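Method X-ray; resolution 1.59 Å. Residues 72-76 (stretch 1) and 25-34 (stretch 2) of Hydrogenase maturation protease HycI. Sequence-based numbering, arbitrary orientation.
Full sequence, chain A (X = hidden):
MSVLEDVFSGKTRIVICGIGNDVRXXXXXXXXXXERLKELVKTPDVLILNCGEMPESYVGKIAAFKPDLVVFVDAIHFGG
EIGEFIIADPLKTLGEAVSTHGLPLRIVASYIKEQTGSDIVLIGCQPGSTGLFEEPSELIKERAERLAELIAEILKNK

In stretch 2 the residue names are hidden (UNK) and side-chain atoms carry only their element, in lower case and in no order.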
# COMPACT_ATOMS: atom_id res chain seq x y z
N PHE A 72 3.00 -0.28 1.93
CA PHE A 72 2.29 -0.94 0.83
C PHE A 72 0.83 -0.65 0.98
O PHE A 72 0.34 -0.62 2.10
CB PHE A 72 2.55 -2.45 0.85
CG PHE A 72 3.96 -2.79 0.46
CD1 PHE A 72 4.90 -3.14 1.41
CD2 PHE A 72 4.36 -2.68 -0.87
CE1 PHE A 72 6.24 -3.42 1.03
CE2 PHE A 72 5.70 -2.95 -1.23
CZ PHE A 72 6.61 -3.34 -0.31
N VAL A 73 0.14 -0.36 -0.11
CA VAL A 73 -1.29 -0.05 -0.04
C VAL A 73 -1.99 -1.00 -1.02
O VAL A 73 -1.60 -1.08 -2.18
CB VAL A 73 -1.59 1.40 -0.41
CG1 VAL A 73 -3.09 1.69 -0.33
CG2 VAL A 73 -0.77 2.41 0.46
N ASP A 74 -2.96 -1.79 -0.56
CA ASP A 74 -3.56 -2.83 -1.43
C ASP A 74 -5.04 -3.06 -0.99
O ASP A 74 -5.42 -2.80 0.14
CB ASP A 74 -2.76 -4.15 -1.31
CG ASP A 74 -3.06 -5.15 -2.43
OD1 ASP A 74 -3.70 -4.76 -3.43
OD2 ASP A 74 -2.59 -6.29 -2.31
N ALA A 75 -5.87 -3.50 -1.92
CA ALA A 75 -7.13 -4.11 -1.55
C ALA A 75 -6.89 -5.48 -0.90
O ALA A 75 -6.34 -6.37 -1.53
CB ALA A 75 -8.01 -4.28 -2.81
N ILE A 76 -7.38 -5.67 0.32
CA ILE A 76 -7.09 -6.87 1.07
C ILE A 76 -8.40 -7.45 1.56
O ILE A 76 -9.18 -6.71 2.17
CB ILE A 76 -6.19 -6.55 2.31
CG1 ILE A 76 -4.83 -6.00 1.89
CG2 ILE A 76 -6.05 -7.78 3.19
CD1 ILE A 76 -4.01 -6.96 1.08
N UNK A 25 -11.88 -4.20 -10.98
CA UNK A 25 -12.86 -3.74 -10.03
C UNK A 25 -12.23 -3.12 -8.80
O UNK A 25 -11.34 -2.31 -8.92
N UNK A 26 -12.70 -3.50 -7.62
CA UNK A 26 -12.18 -2.88 -6.39
C UNK A 26 -10.70 -3.17 -6.17
O UNK A 26 -10.08 -2.53 -5.30
o UNK A 26 -14.66 -1.76 -5.78
c UNK A 26 -14.41 -2.82 -5.17
c UNK A 26 -12.98 -3.37 -5.19
o UNK A 26 -15.23 -3.39 -4.44
N UNK A 27 -10.12 -4.12 -6.89
CA UNK A 27 -8.64 -4.34 -6.83
C UNK A 27 -7.86 -3.17 -7.40
O UNK A 27 -6.62 -3.14 -7.27
c UNK A 27 -8.26 -5.63 -7.58
o UNK A 27 -8.40 -6.66 -5.46
o UNK A 27 -8.02 -7.96 -7.19
c UNK A 27 -8.23 -6.84 -6.68
N UNK A 28 -8.55 -2.18 -7.96
CA UNK A 28 -7.86 -0.95 -8.37
C UNK A 28 -7.39 -0.14 -7.16
O UNK A 28 -6.61 0.78 -7.31
c UNK A 28 -8.75 -0.08 -9.21
N UNK A 29 -7.93 -0.44 -5.98
CA UNK A 29 -7.71 0.44 -4.81
C UNK A 29 -6.28 1.00 -4.65
O UNK A 29 -6.10 2.22 -4.60
c UNK A 29 -7.83 0.52 -2.30
c UNK A 29 -8.08 -0.29 -3.53
c UNK A 29 -8.68 1.54 -1.95
c UNK A 29 -8.44 2.32 -0.81
c UNK A 29 -6.51 0.98 -0.34
c UNK A 29 -7.38 2.04 -0.01
c UNK A 29 -6.76 0.22 -1.49
N UNK A 30 -5.29 0.12 -4.61
CA UNK A 30 -3.93 0.55 -4.27
C UNK A 30 -3.36 1.45 -5.35
O UNK A 30 -2.65 2.42 -5.05
N UNK A 31 -3.66 1.15 -6.62
CA UNK A 31 -3.12 1.98 -7.70
C UNK A 31 -3.85 3.32 -7.74
O UNK A 31 -3.21 4.37 -8.00
c UNK A 31 -4.54 0.96 -9.49
c UNK A 31 -2.34 0.00 -8.94
c UNK A 31 -3.15 1.26 -9.06
N UNK A 32 -5.12 3.32 -7.35
CA UNK A 32 -5.85 4.59 -7.26
C UNK A 32 -5.15 5.46 -6.23
O UNK A 32 -4.91 6.67 -6.47
c UNK A 32 -8.17 3.71 -8.00
c UNK A 32 -8.24 4.62 -9.19
c UNK A 32 -7.32 4.36 -6.89
c UNK A 32 -9.55 3.38 -7.50
N UNK A 33 -4.78 4.84 -5.10
CA UNK A 33 -4.17 5.63 -4.03
C UNK A 33 -2.85 6.20 -4.50
O UNK A 33 -2.59 7.41 -4.33
c UNK A 33 -3.98 4.81 -2.76
c UNK A 33 -5.34 4.48 -2.15
c UNK A 33 -3.18 5.62 -1.72
N UNK A 34 -2.05 5.35 -5.15
CA UNK A 34 -0.72 5.77 -5.55
C UNK A 34 -0.88 6.91 -6.55
O UNK A 34 -0.16 7.91 -6.46
c UNK A 34 0.06 4.61 -6.16
O HOH W 1 -5.51 -2.66 -4.83
O HOH W 2 -8.33 -8.03 -3.10

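Position 25 has no side-chain atoms and touches nothing on stretch 1. Its positive phi of 60° paired with psi of -133° favours a residue without a CB, and it is Gly 25. Position 26 carries two carbons, the second bearing two oxygens: a short carboxylate, which the elements alone identify as Asp 26. Its end leads away from the strand and is hydrogen-bonded elsewhere in the structure, while its backbone O lies 3.7 Å from Ala 75 CB.

Position 27 has the same atoms, two carbons and a terminal pair of oxygens, so it is Asp 27. Here the end of the side chain comes nearer the strand: Asp 27 OD1 is 3.6 Å from Ala 75 CB and accepts a hydrogen bond from water 2 (2.7 Å), which also donates to Ala 75 O (3.0 Å). A carboxylate suits this place because it can accept a hydrogen bond from a water whose other hydrogen bond goes to Ala 75 O. Position 28 shows one carbon, pointing away from stretch 1; it is Ala 28, small and buried.

At position 29 one carbon leads to a six-carbon ring with no oxygen, hence Phe 29. With chi1 t, its ring reaches the strand obliquely: Phe 29 CE2 is 3.5 Å from Val 73 CG1, and Phe 29 CD2 is 3.7 Å from Asp 74 O. Position 30 has no side-chain atoms, and its CA lies 3.5 Å from Val 73 O in a CA-H...O contact. An ideal CB would fall 2.4 Å from Val 73 O, a clash, so the absence of a side chain lets helix and strand approach; this is Gly 30.

Position 31 has three carbons branching at the first and points away from the strand: Val 31. Position 32 has four carbons forked at the second, out of reach: Leu 32. Position 33 is again a three-carbon branch, but pointing toward stretch 1, and is Val 33; its CG2 packs 4.0 Å from Val 73 CG1. Position 34 has a single carbon that makes no contact: Ala 34.

The contact therefore combines close backbone packing, apolar side chains and water. Gly 30 brings its CA within 4.4 Å of Asp 74 CA, and Val 73 packs against Phe 29 and Val 33. No direct hydrogen bond crosses. Instead water 1 accepts from Gly 30 N (2.8 Å) and Ala 75 N (3.1 Å) and donates to Asp 27 O (2.7 Å), linking the strand to the 3-10 segment through Asp 27 O and to the helix through Gly 30 N.

Stretch 2 25-34: GDDAFGVLVA
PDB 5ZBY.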